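Local coordinates for protein methanogen homoaconitase large subunit (PDB 4KP2) that forms the large subunit of a homoaconitase that reversibly dehydrates (R)-homocitrate to cis-homoaconitate and hydrates it to homoisocitrate, using a [4Fe-4S] cluster, at residues K27-K32 against K171-I176; I176-V181 against K198-R203; V193-K198 against E285-D290; Y251-R256 against E261-L266. All blocks are in the same frame, centred on the assembly; numbering follows the deposited sequence.

Interaction 1 (K27-K32 against K171-I176); sequences KILSKK and KVPKTI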
loop_
_atom_site.group_PDB
_atom_site.type_symbol
_atom_site.label_atom_id
_atom_site.label_comp_id
_atom_site.label_asym_id
_atom_site.label_seq_id
_atom_site.Cartn_x
_atom_site.Cartn_y
_atom_site.Cartn_z
ATOM N N LYS A 27 -24.755 32.011 13.394
ATOM C CA LYS A 27 -25.614 32.205 12.232
ATOM C C LYS A 27 -25.951 30.886 11.546
ATOM O O LYS A 27 -27.062 30.704 11.051
ATOM C CB LYS A 27 -24.971 33.168 11.232
ATOM C CG LYS A 27 -25.046 34.626 11.644
ATOM C CD LYS A 27 -24.685 35.539 10.486
ATOM C CE LYS A 27 -24.932 36.995 10.842
ATOM N NZ LYS A 27 -24.697 37.897 9.683
ATOM N N ILE A 28 -24.987 29.972 11.517
ATOM C CA ILE A 28 -25.191 28.665 10.902
ATOM C C ILE A 28 -26.195 27.835 11.699
ATOM O O ILE A 28 -27.098 27.218 11.130
ATOM C CB ILE A 28 -23.866 27.887 10.775
ATOM C CG1 ILE A 28 -22.930 28.583 9.787
ATOM C CG2 ILE A 28 -24.122 26.462 10.319
ATOM C CD1 ILE A 28 -21.543 27.975 9.730
ATOM N N LEU A 29 -26.038 27.834 13.018
ATOM C CA LEU A 29 -26.894 27.040 13.891
ATOM C C LEU A 29 -28.306 27.608 13.996
ATOM O O LEU A 29 -29.273 26.860 14.140
ATOM C CB LEU A 29 -26.269 26.919 15.283
ATOM C CG LEU A 29 -24.933 26.177 15.356
ATOM C CD1 LEU A 29 -24.425 26.138 16.786
ATOM C CD2 LEU A 29 -25.079 24.772 14.800
ATOM N N SER A 30 -28.422 28.931 13.919
ATOM C CA SER A 30 -29.722 29.585 14.034
ATOM C C SER A 30 -30.628 29.278 12.846
ATOM O O SER A 30 -31.806 28.965 13.020
ATOM C CB SER A 30 -29.556 31.097 14.194
ATOM O OG SER A 30 -28.945 31.406 15.434
ATOM N N LYS A 31 -30.074 29.373 11.642
ATOM C CA LYS A 31 -30.820 29.059 10.430
ATOM C C LYS A 31 -31.197 27.582 10.407
ATOM O O LYS A 31 -32.280 27.209 9.952
ATOM C CB LYS A 31 -30.002 29.416 9.187
ATOM C CG LYS A 31 -30.546 28.825 7.895
ATOM C CD LYS A 31 -29.786 29.332 6.681
ATOM C CE LYS A 31 -30.154 30.773 6.368
ATOM N NZ LYS A 31 -31.601 30.904 6.034
ATOM N N LYS A 32 -30.298 26.747 10.916
ATOM C CA LYS A 32 -30.514 25.309 10.929
ATOM C C LYS A 32 -31.597 24.902 11.929
ATOM O O LYS A 32 -32.298 23.910 11.725
ATOM C CB LYS A 32 -29.204 24.576 11.234
ATOM C CG LYS A 32 -29.302 23.066 11.108
ATOM C CD LYS A 32 -29.877 22.679 9.757
ATOM C CE LYS A 32 -30.265 21.215 9.719
ATOM N NZ LYS A 32 -30.895 20.846 8.422
ATOM N N LYS A 171 -23.998 22.266 22.658
ATOM C CA LYS A 171 -24.025 23.615 23.196
ATOM C C LYS A 171 -23.330 24.550 22.216
ATOM O O LYS A 171 -22.202 24.287 21.799
ATOM C CB LYS A 171 -23.322 23.661 24.552
ATOM C CG LYS A 171 -23.369 25.020 25.228
ATOM C CD LYS A 171 -22.606 25.030 26.549
ATOM C CE LYS A 171 -23.304 24.207 27.629
ATOM N NZ LYS A 171 -22.967 22.753 27.585
ATOM N N VAL A 172 -24.011 25.631 21.844
ATOM C CA VAL A 172 -23.449 26.606 20.915
ATOM C C VAL A 172 -22.159 27.189 21.475
ATOM O O VAL A 172 -22.170 27.865 22.504
ATOM C CB VAL A 172 -24.436 27.745 20.612
ATOM C CG1 VAL A 172 -23.822 28.728 19.623
ATOM C CG2 VAL A 172 -25.742 27.188 20.073
ATOM N N PRO A 173 -21.037 26.920 20.794
ATOM C CA PRO A 173 -19.703 27.267 21.290
ATOM C C PRO A 173 -19.375 28.744 21.128
ATOM O O PRO A 173 -19.996 29.438 20.323
ATOM C CB PRO A 173 -18.785 26.437 20.394
ATOM C CG PRO A 173 -19.523 26.360 19.102
ATOM C CD PRO A 173 -20.982 26.275 19.470
ATOM N N LYS A 174 -18.405 29.213 21.905
ATOM C CA LYS A 174 -17.865 30.551 21.726
ATOM C C LYS A 174 -16.929 30.522 20.526
ATOM O O LYS A 174 -16.499 29.451 20.095
ATOM C CB LYS A 174 -17.117 31.000 22.983
ATOM C CG LYS A 174 -17.993 31.075 24.225
ATOM C CD LYS A 174 -17.180 31.428 25.461
ATOM C CE LYS A 174 -18.055 31.493 26.703
ATOM N NZ LYS A 174 -17.255 31.785 27.925
ATOM N N THR A 175 -16.617 31.693 19.983
ATOM C CA THR A 175 -15.821 31.757 18.764
ATOM C C THR A 175 -14.554 32.594 18.906
ATOM O O THR A 175 -14.615 33.804 19.122
ATOM C CB THR A 175 -16.646 32.304 17.586
ATOM O OG1 THR A 175 -17.714 31.398 17.287
ATOM C CG2 THR A 175 -15.769 32.467 16.358
ATOM N N ILE A 176 -13.407 31.937 18.777
ATOM C CA ILE A 176 -12.136 32.640 18.688
ATOM C C ILE A 176 -11.863 32.988 17.226
ATOM O O ILE A 176 -11.560 32.116 16.406
ATOM C CB ILE A 176 -10.982 31.813 19.304
ATOM C CG1 ILE A 176 -9.620 32.314 18.813
ATOM C CG2 ILE A 176 -11.157 30.338 18.995
ATOM C CD1 ILE A 176 -9.224 33.664 19.361
#
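Pro173 meets Leu29 at one corner of its puckered ring, Pro173 CD lying 4.4 Å from Leu29 CD1, and no aromatic ring, amide or guanidinium meets across this contact. No stack or hydrogen bond joins 27-32 to 171-176, so the contact is purely apolar. Its main partner is Val172, where Leu29 CD1 settles over the fork of the isopropyl group, 3.7 Å from Val172 CG2 and 3.9 Å from Val172 CG1, with Val172 CB just behind the two methyls. A single leucine methyl therefore spans both branches of the valine, and the two side chains run antiparallel alongside each other where they overlap. Leu29 gets there with CG opposite its own carbonyl carbon (chi1 -64°) and an extended second torsion, which carries CD1 forward from the helix. Only 87 Å² is buried between the segments, but all three side chains are buried in the protein. Ile43 of strand 42-46 touches both Leu29 and Val172, and Phe150 of strand 150-153 touches Leu29 and Pro173, so the methyl contact belongs to a larger apolar cluster. Polar groups on the rest of the helix are tied down separately: Ser30 OG bonds to Glu26 O and Val37 N, and Lys32 NZ makes a salt bridge with Asp48. Val172 and Pro173 interrupt the long strand 167-180, with Val172 still backbone-bonded to Gly40 and Asp41. The arrangement is that of an alpha/beta layer, with the N-terminal helix 24-33 packed at a break in a strand of the five-stranded mixed sheet.

Interaction 2 (I176-V181 against K198-R203); sequences IRVDIV and KEIGRR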
loop_
_atom_site.group_PDB
_atom_site.type_symbol
_atom_site.label_atom_id
_atom_site.label_comp_id
_atom_site.label_asym_id
_atom_site.label_seq_id
_atom_site.Cartn_x
_atom_site.Cartn_y
_atom_site.Cartn_z
ATOM N N ILE A 176 -13.407 31.937 18.777
ATOM C CA ILE A 176 -12.136 32.640 18.688
ATOM C C ILE A 176 -11.863 32.988 17.226
ATOM O O ILE A 176 -11.560 32.116 16.406
ATOM C CB ILE A 176 -10.982 31.813 19.304
ATOM C CG1 ILE A 176 -9.620 32.314 18.813
ATOM C CG2 ILE A 176 -11.157 30.338 18.995
ATOM C CD1 ILE A 176 -9.224 33.664 19.361
ATOM N N ARG A 177 -12.006 34.268 16.903
ATOM C CA ARG A 177 -11.818 34.745 15.541
ATOM C C ARG A 177 -10.338 34.812 15.189
ATOM O O ARG A 177 -9.542 35.384 15.931
ATOM C CB ARG A 177 -12.457 36.122 15.376
ATOM C CG ARG A 177 -12.064 36.845 14.102
ATOM C CD ARG A 177 -12.796 36.304 12.890
ATOM N NE ARG A 177 -12.436 37.048 11.687
ATOM C CZ ARG A 177 -13.092 36.974 10.534
ATOM N NH1 ARG A 177 -14.155 36.190 10.421
ATOM N NH2 ARG A 177 -12.689 37.691 9.493
ATOM N N VAL A 178 -9.977 34.221 14.056
ATOM C CA VAL A 178 -8.594 34.232 13.598
ATOM C C VAL A 178 -8.480 34.900 12.231
ATOM O O VAL A 178 -8.739 34.278 11.200
ATOM C CB VAL A 178 -8.009 32.809 13.526
ATOM C CG1 VAL A 178 -6.554 32.854 13.085
ATOM C CG2 VAL A 178 -8.135 32.118 14.873
ATOM N N ASP A 179 -8.100 36.173 12.233
ATOM C CA ASP A 179 -7.877 36.904 10.993
ATOM C C ASP A 179 -6.452 36.698 10.502
ATOM O O ASP A 179 -5.491 36.938 11.233
ATOM C CB ASP A 179 -8.151 38.399 11.182
ATOM C CG ASP A 179 -9.631 38.718 11.249
ATOM O OD1 ASP A 179 -10.182 38.755 12.369
ATOM O OD2 ASP A 179 -10.242 38.937 10.182
ATOM N N ILE A 180 -6.318 36.248 9.260
ATOM C CA ILE A 180 -5.006 36.035 8.666
ATOM C C ILE A 180 -4.780 37.008 7.515
ATOM O O ILE A 180 -5.410 36.900 6.464
ATOM C CB ILE A 180 -4.847 34.593 8.160
ATOM C CG1 ILE A 180 -5.217 33.601 9.265
ATOM C CG2 ILE A 180 -3.427 34.353 7.680
ATOM C CD1 ILE A 180 -5.092 32.155 8.851
ATOM N N VAL A 181 -3.882 37.964 7.724
ATOM C CA VAL A 181 -3.614 38.992 6.724
ATOM C C VAL A 181 -2.135 39.046 6.358
ATOM O O VAL A 181 -1.291 38.507 7.072
ATOM C CB VAL A 181 -4.058 40.382 7.213
ATOM C CG1 VAL A 181 -5.568 40.419 7.407
ATOM C CG2 VAL A 181 -3.337 40.744 8.499
ATOM N N LYS A 198 0.302 28.017 17.493
ATOM C CA LYS A 198 1.239 28.491 18.510
ATOM C C LYS A 198 0.684 29.683 19.267
ATOM O O LYS A 198 0.730 29.726 20.496
ATOM C CB LYS A 198 2.577 28.877 17.885
ATOM C CG LYS A 198 3.165 27.819 16.993
ATOM C CD LYS A 198 3.125 26.448 17.644
ATOM C CE LYS A 198 2.296 25.490 16.800
ATOM N NZ LYS A 198 2.994 24.211 16.495
ATOM N N GLU A 199 0.170 30.653 18.519
ATOM C CA GLU A 199 -0.417 31.847 19.107
ATOM C C GLU A 199 -1.595 31.459 19.989
ATOM O O GLU A 199 -1.877 32.111 20.993
ATOM C CB GLU A 199 -0.879 32.811 18.013
ATOM C CG GLU A 199 -0.408 34.243 18.203
ATOM C CD GLU A 199 1.065 34.422 17.887
ATOM O OE1 GLU A 199 1.644 33.531 17.230
ATOM O OE2 GLU A 199 1.643 35.452 18.294
ATOM N N ILE A 200 -2.274 30.382 19.606
ATOM C CA ILE A 200 -3.429 29.895 20.347
ATOM C C ILE A 200 -3.035 28.836 21.372
ATOM O O ILE A 200 -3.325 28.972 22.561
ATOM C CB ILE A 200 -4.490 29.310 19.399
ATOM C CG1 ILE A 200 -4.993 30.388 18.438
ATOM C CG2 ILE A 200 -5.640 28.718 20.192
ATOM C CD1 ILE A 200 -6.111 29.925 17.531
ATOM N N GLY A 201 -2.371 27.783 20.906
ATOM C CA GLY A 201 -1.965 26.694 21.776
ATOM C C GLY A 201 -2.747 25.427 21.493
ATOM O O GLY A 201 -3.764 25.461 20.805
ATOM N N ARG A 202 -2.273 24.306 22.028
ATOM C CA ARG A 202 -2.927 23.021 21.809
ATOM C C ARG A 202 -4.200 22.886 22.639
ATOM O O ARG A 202 -4.976 21.949 22.452
ATOM C CB ARG A 202 -1.975 21.866 22.124
ATOM C CG ARG A 202 -1.422 21.876 23.541
ATOM C CD ARG A 202 -0.628 20.610 23.829
ATOM N NE ARG A 202 0.148 20.714 25.061
ATOM C CZ ARG A 202 1.463 20.910 25.101
ATOM N NH1 ARG A 202 2.089 20.997 26.264
ATOM N NH2 ARG A 202 2.156 21.014 23.976
ATOM N N ARG A 203 -4.412 23.827 23.553
ATOM C CA ARG A 203 -5.581 23.794 24.420
ATOM C C ARG A 203 -6.188 25.184 24.563
ATOM O O ARG A 203 -7.049 25.411 25.413
ATOM C CB ARG A 203 -5.200 23.248 25.796
ATOM C CG ARG A 203 -6.237 22.326 26.415
ATOM C CD ARG A 203 -5.843 21.950 27.835
ATOM N NE ARG A 203 -6.546 20.763 28.309
ATOM C CZ ARG A 203 -6.048 19.531 28.253
ATOM N NH1 ARG A 203 -4.840 19.327 27.745
ATOM N NH2 ARG A 203 -6.753 18.505 28.708
#
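Ile200 carries this contact, reaching across with its CD1 methyl to two side chains of the strand, Ile176 and Val178. The closer is Val178, whose CG2 lies 4.0 Å from Ile200 CD1; Ile176 CG1 stands off at 4.4 Å from the same methyl. Residues two apart on a strand face the same way, so Ile176 and Val178 together offer Ile200 a small apolar platform. A chi1 of -61° sets Ile200 CG1 beside the backbone N, and the extended second torsion points CD1 at the strand. Ile210 of strand 208-213 touches both strand residues, and Ala205 and Met235 pack on Ile200.

The alternate strand residues go elsewhere. Arg177 grips Asp179 side-on, NE to OD1 at 2.9 Å and NH2 to OD2 at 2.8 Å; the carboxylate oxygens lie in the guanidinium plane, yet the donors come from above the carboxylate plane. The remaining nitrogen, NH1, has a salt bridge to Glu211. Beyond Ile200 the helix stops at Gly201, whose phi is positive. Strand 167-180, helix 189-200 and the parallel strand 208-213 make a beta-alpha-beta crossover, and this contact lays the last turn of its helix on its first strand.

Interaction 3 (V193-K198 against E285-D290); sequences VLRVCK and EIDITD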
loop_
_atom_site.group_PDB
_atom_site.type_symbol
_atom_site.label_atom_id
_atom_site.label_comp_id
_atom_site.label_asym_id
_atom_site.label_seq_id
_atom_site.Cartn_x
_atom_site.Cartn_y
_atom_site.Cartn_z
ATOM N N VAL A 193 -1.364 27.321 9.133
ATOM C CA VAL A 193 -2.152 26.731 10.211
ATOM C C VAL A 193 -1.264 26.291 11.376
ATOM O O VAL A 193 -1.705 26.263 12.525
ATOM C CB VAL A 193 -3.029 25.558 9.713
ATOM C CG1 VAL A 193 -2.175 24.346 9.371
ATOM C CG2 VAL A 193 -4.081 25.203 10.752
ATOM N N LEU A 194 -0.010 25.963 11.079
ATOM C CA LEU A 194 0.950 25.628 12.122
ATOM C C LEU A 194 1.318 26.873 12.919
ATOM O O LEU A 194 1.624 26.791 14.105
ATOM C CB LEU A 194 2.206 24.989 11.530
ATOM C CG LEU A 194 2.137 23.497 11.206
ATOM C CD1 LEU A 194 3.444 23.027 10.589
ATOM C CD2 LEU A 194 1.816 22.697 12.458
ATOM N N ARG A 195 1.286 28.026 12.261
ATOM C CA ARG A 195 1.574 29.287 12.931
ATOM C C ARG A 195 0.417 29.661 13.848
ATOM O O ARG A 195 0.607 30.299 14.885
ATOM C CB ARG A 195 1.812 30.397 11.909
ATOM C CG ARG A 195 2.323 31.691 12.515
ATOM C CD ARG A 195 3.702 31.494 13.122
ATOM N NE ARG A 195 4.200 32.709 13.760
ATOM C CZ ARG A 195 3.981 33.024 15.031
ATOM N NH1 ARG A 195 3.269 32.214 15.804
ATOM N NH2 ARG A 195 4.472 34.149 15.531
ATOM N N VAL A 196 -0.786 29.251 13.459
ATOM C CA VAL A 196 -1.988 29.531 14.234
ATOM C C VAL A 196 -1.992 28.732 15.534
ATOM O O VAL A 196 -2.441 29.218 16.574
ATOM C CB VAL A 196 -3.260 29.211 13.422
ATOM C CG1 VAL A 196 -4.509 29.478 14.245
ATOM C CG2 VAL A 196 -3.286 30.027 12.140
ATOM N N CYS A 197 -1.470 27.510 15.475
ATOM C CA CYS A 197 -1.493 26.608 16.622
ATOM C C CYS A 197 -0.566 27.045 17.758
ATOM O O CYS A 197 -0.639 26.504 18.861
ATOM C CB CYS A 197 -1.159 25.177 16.188
ATOM S SG CYS A 197 -2.329 24.435 15.021
ATOM N N LYS A 198 0.302 28.017 17.493
ATOM C CA LYS A 198 1.239 28.491 18.510
ATOM C C LYS A 198 0.684 29.683 19.267
ATOM O O LYS A 198 0.730 29.726 20.496
ATOM C CB LYS A 198 2.577 28.877 17.885
ATOM C CG LYS A 198 3.165 27.819 16.993
ATOM C CD LYS A 198 3.125 26.448 17.644
ATOM C CE LYS A 198 2.296 25.490 16.800
ATOM N NZ LYS A 198 2.994 24.211 16.495
ATOM N N GLU A 285 -4.820 38.071 15.309
ATOM C CA GLU A 285 -4.363 38.355 13.956
ATOM C C GLU A 285 -2.946 37.828 13.775
ATOM O O GLU A 285 -2.096 37.998 14.648
ATOM C CB GLU A 285 -4.429 39.855 13.668
ATOM C CG GLU A 285 -3.962 40.242 12.276
ATOM C CD GLU A 285 -4.380 41.647 11.891
ATOM O OE1 GLU A 285 -5.557 41.999 12.121
ATOM O OE2 GLU A 285 -3.533 42.398 11.362
ATOM N N ILE A 286 -2.701 37.178 12.643
ATOM C CA ILE A 286 -1.417 36.536 12.394
ATOM C C ILE A 286 -0.650 37.193 11.253
ATOM O O ILE A 286 -1.155 37.311 10.139
ATOM C CB ILE A 286 -1.593 35.039 12.076
ATOM C CG1 ILE A 286 -2.236 34.314 13.259
ATOM C CG2 ILE A 286 -0.256 34.410 11.731
ATOM C CD1 ILE A 286 -1.424 34.382 14.533
ATOM N N ASP A 287 0.575 37.621 11.544
ATOM C CA ASP A 287 1.466 38.150 10.520
ATOM C C ASP A 287 2.004 36.999 9.678
ATOM O O ASP A 287 2.281 35.918 10.197
ATOM C CB ASP A 287 2.620 38.923 11.159
ATOM C CG ASP A 287 3.368 38.103 12.194
ATOM O OD1 ASP A 287 2.752 37.195 12.793
ATOM O OD2 ASP A 287 4.569 38.368 12.412
ATOM N N ILE A 288 2.154 37.235 8.379
ATOM C CA ILE A 288 2.570 36.180 7.464
ATOM C C ILE A 288 3.591 36.688 6.447
ATOM O O ILE A 288 4.258 35.898 5.779
ATOM C CB ILE A 288 1.352 35.589 6.718
ATOM C CG1 ILE A 288 1.688 34.227 6.108
ATOM C CG2 ILE A 288 0.851 36.551 5.655
ATOM C CD1 ILE A 288 0.628 33.712 5.167
ATOM N N THR A 289 3.714 38.008 6.345
ATOM C CA THR A 289 4.568 38.634 5.338
ATOM C C THR A 289 6.020 38.171 5.413
ATOM O O THR A 289 6.554 37.622 4.449
ATOM C CB THR A 289 4.526 40.169 5.442
ATOM O OG1 THR A 289 3.175 40.623 5.296
ATOM C CG2 THR A 289 5.389 40.799 4.360
ATOM N N ASP A 290 6.652 38.390 6.561
ATOM C CA ASP A 290 8.045 38.000 6.748
ATOM C C ASP A 290 8.162 36.787 7.667
ATOM O O ASP A 290 8.959 36.782 8.606
ATOM C CB ASP A 290 8.857 39.167 7.310
ATOM C CG ASP A 290 8.801 40.396 6.423
ATOM O OD1 ASP A 290 8.635 40.240 5.195
ATOM O OD2 ASP A 290 8.922 41.519 6.956
#
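Arg195 is the first residue of 193-198 to touch the other segment, and it does so with its aliphatic stem: CG lies 3.8 Å from Ile286 CG2. The first torsion (-171°) swings the stem away from the backbone N, and a bend at the second (65°) follows, which brings the stem against the isoleucine and sends the guanidinium onward past it. There the group has opposite charge nearby, Asp287 OD1 lying 4.4 Å from Arg195 NH2. That oxygen sits obliquely, well out of the guanidinium plane, so the two probably attract by charge alone; the true polar partner is Glu199, one turn along the helix, which takes NH1 in a salt bridge. Glu199 also packs on Ile286. Fold-wise, this is helix 189-200 packing against strand 282-286, the parallel neighbour of strand 167-180 in the mixed sheet. Around the arginine the contact is continued by Gln294 of strand 294-296 and by Met291, both of which its side chain touches. Val196 follows, flanking Ile286 just beyond contact distance and losing some surface to it.

Interaction 4 (Y251-R256 against E261-L266); sequences YLKKER and EDIAKL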
loop_
_atom_site.group_PDB
_atom_site.type_symbol
_atom_site.label_atom_id
_atom_site.label_comp_id
_atom_site.label_asym_id
_atom_site.label_seq_id
_atom_site.Cartn_x
_atom_site.Cartn_y
_atom_site.Cartn_z
ATOM N N TYR A 251 -15.370 25.167 -6.308
ATOM C CA TYR A 251 -14.930 23.825 -5.957
ATOM C C TYR A 251 -16.078 22.832 -6.084
ATOM O O TYR A 251 -15.871 21.666 -6.419
ATOM C CB TYR A 251 -14.379 23.810 -4.532
ATOM C CG TYR A 251 -13.991 22.438 -4.026
ATOM C CD1 TYR A 251 -12.766 21.874 -4.358
ATOM C CD2 TYR A 251 -14.847 21.711 -3.206
ATOM C CE1 TYR A 251 -12.409 20.622 -3.894
ATOM C CE2 TYR A 251 -14.498 20.461 -2.740
ATOM C CZ TYR A 251 -13.278 19.920 -3.086
ATOM O OH TYR A 251 -12.929 18.673 -2.621
ATOM N N LEU A 252 -17.292 23.304 -5.817
ATOM C CA LEU A 252 -18.474 22.456 -5.898
ATOM C C LEU A 252 -18.901 22.250 -7.348
ATOM O O LEU A 252 -19.773 21.430 -7.636
ATOM C CB LEU A 252 -19.621 23.053 -5.080
ATOM C CG LEU A 252 -19.326 23.268 -3.593
ATOM C CD1 LEU A 252 -20.539 23.840 -2.880
ATOM C CD2 LEU A 252 -18.883 21.967 -2.946
ATOM N N LYS A 253 -18.282 22.998 -8.255
ATOM C CA LYS A 253 -18.540 22.837 -9.680
ATOM C C LYS A 253 -17.581 21.823 -10.286
ATOM O O LYS A 253 -17.969 20.996 -11.113
ATOM C CB LYS A 253 -18.396 24.172 -10.410
ATOM C CG LYS A 253 -19.442 25.204 -10.044
ATOM C CD LYS A 253 -19.440 26.351 -11.036
ATOM C CE LYS A 253 -18.063 26.984 -11.145
ATOM N NZ LYS A 253 -18.028 28.059 -12.176
ATOM N N LYS A 254 -16.324 21.898 -9.868
ATOM C CA LYS A 254 -15.271 21.045 -10.402
ATOM C C LYS A 254 -15.408 19.597 -9.929
ATOM O O LYS A 254 -15.043 18.663 -10.645
ATOM C CB LYS A 254 -13.906 21.622 -10.013
ATOM C CG LYS A 254 -12.737 20.661 -10.097
ATOM C CD LYS A 254 -11.432 21.379 -9.801
ATOM C CE LYS A 254 -10.332 20.404 -9.416
ATOM N NZ LYS A 254 -10.612 19.755 -8.105
ATOM N N GLU A 255 -15.965 19.413 -8.736
ATOM C CA GLU A 255 -16.010 18.095 -8.109
ATOM C C GLU A 255 -17.313 17.324 -8.334
ATOM O O GLU A 255 -17.311 16.250 -8.936
ATOM C CB GLU A 255 -15.727 18.214 -6.609
ATOM C CG GLU A 255 -14.360 18.796 -6.277
ATOM C CD GLU A 255 -13.220 17.864 -6.641
ATOM O OE1 GLU A 255 -13.460 16.644 -6.755
ATOM O OE2 GLU A 255 -12.082 18.350 -6.809
ATOM N N ARG A 256 -18.422 17.872 -7.845
ATOM C CA ARG A 256 -19.690 17.149 -7.820
ATOM C C ARG A 256 -20.580 17.499 -9.004
ATOM O O ARG A 256 -21.798 17.602 -8.859
ATOM C CB ARG A 256 -20.437 17.467 -6.525
ATOM C CG ARG A 256 -19.525 17.653 -5.330
ATOM C CD ARG A 256 -20.286 18.133 -4.109
ATOM N NE ARG A 256 -19.411 18.258 -2.948
ATOM C CZ ARG A 256 -19.807 18.702 -1.762
ATOM N NH1 ARG A 256 -18.941 18.782 -0.760
ATOM N NH2 ARG A 256 -21.068 19.068 -1.576
ATOM N N GLU A 261 -27.116 27.388 -12.180
ATOM C CA GLU A 261 -28.401 27.570 -11.525
ATOM C C GLU A 261 -28.384 26.933 -10.138
ATOM O O GLU A 261 -29.016 27.435 -9.209
ATOM C CB GLU A 261 -29.515 26.964 -12.376
ATOM C CG GLU A 261 -30.912 27.326 -11.914
ATOM C CD GLU A 261 -31.982 26.783 -12.834
ATOM O OE1 GLU A 261 -31.634 26.032 -13.770
ATOM O OE2 GLU A 261 -33.170 27.108 -12.624
ATOM N N ASP A 262 -27.658 25.826 -10.006
ATOM C CA ASP A 262 -27.505 25.161 -8.715
ATOM C C ASP A 262 -26.682 26.012 -7.756
ATOM O O ASP A 262 -26.975 26.081 -6.563
ATOM C CB ASP A 262 -26.844 23.791 -8.882
ATOM C CG ASP A 262 -27.768 22.767 -9.509
ATOM O OD1 ASP A 262 -29.000 22.970 -9.476
ATOM O OD2 ASP A 262 -27.261 21.751 -10.030
ATOM N N ILE A 263 -25.646 26.653 -8.289
ATOM C CA ILE A 263 -24.784 27.521 -7.496
ATOM C C ILE A 263 -25.570 28.736 -7.010
ATOM O O ILE A 263 -25.391 29.201 -5.883
ATOM C CB ILE A 263 -23.529 27.949 -8.298
ATOM C CG1 ILE A 263 -22.357 27.015 -7.994
ATOM C CG2 ILE A 263 -23.129 29.380 -7.981
ATOM C CD1 ILE A 263 -22.619 25.561 -8.316
ATOM N N ALA A 264 -26.461 29.228 -7.864
ATOM C CA ALA A 264 -27.328 30.344 -7.513
ATOM C C ALA A 264 -28.281 29.948 -6.391
ATOM O O ALA A 264 -28.644 30.773 -5.551
ATOM C CB ALA A 264 -28.107 30.810 -8.731
ATOM N N LYS A 265 -28.683 28.680 -6.384
ATOM C CA LYS A 265 -29.573 28.163 -5.352
ATOM C C LYS A 265 -28.872 28.050 -4.003
ATOM O O LYS A 265 -29.523 28.009 -2.959
ATOM C CB LYS A 265 -30.138 26.804 -5.765
ATOM C CG LYS A 265 -31.214 26.887 -6.829
ATOM C CD LYS A 265 -31.634 25.507 -7.299
ATOM C CE LYS A 265 -32.887 25.581 -8.154
ATOM N NZ LYS A 265 -32.731 26.543 -9.279
ATOM N N LEU A 266 -27.545 27.997 -4.031
ATOM C CA LEU A 266 -26.765 27.922 -2.803
ATOM C C LEU A 266 -26.423 29.318 -2.296
ATOM O O LEU A 266 -26.246 29.528 -1.096
ATOM C CB LEU A 266 -25.486 27.115 -3.023
ATOM C CG LEU A 266 -25.671 25.653 -3.434
ATOM C CD1 LEU A 266 -24.323 24.959 -3.552
ATOM C CD2 LEU A 266 -26.569 24.925 -2.444
#
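Lys253 and Ile263 make the tight spot, with Lys253 CG 3.6 Å from Ile263 CD1 and 4.0 Å from Ile263 CG1. The two side chains meet at about a right angle, the lysine touching with its CG methylene. Beside them Leu252 CD1 reaches Leu266 CD1 at 4.0 Å, a methyl-to-methyl contact on the buried side of the pair. The other branch of Leu252 is occupied as well: CD2 sits 3.6 Å above the plane of the Arg256 guanidinium, over its centre. That guanidinium is fixed in turn by NH1, which hydrogen-bonds to Ala124 O and Val128 O. Helix 260-267, weakly bonded, follows helix 246-254 after a short connection, so this is the apolar seam between two consecutive helices; Tyr249 of the first extends it by touching Ile263 and Leu266, while Phe147 packs on Leu252.

The outer side is looser. Beyond CG the lysine chain bends at its third torsion (-56°), and NZ makes a weak, long ion pair with Asp250. Along the exposed flank of the second helix, Lys265 NZ and Glu261 OE2 pair across one turn at 3.4 Å, a salt bridge that takes no part in joining the helices.

Overall arrangement
Interactions 1, 2 and 3 each pack a helix against strands of the mixed sheet. Interaction 1 and interaction 2 share Ile176 on strand 167-180, yet their centres are 19 Å apart, since different helices meet the strand at different places: 24-33 in interaction 1 and 189-200 in interaction 2. Interactions 2 and 3 are close neighbours, centres 8 Å apart: they share Lys198, and Asp179 O and Ile286 N, 3.1 Å apart, probably form a hydrogen bond between the adjacent strands. Interaction 4 stands apart, centred 24 Å from interaction 1 and 31 Å from interactions 2 and 3, although in sequence it nests inside the loop that interaction 3 closes. All four lie away from Cys323, Cys383 and Cys386, the predicted ligands of the [4Fe-4S] cluster.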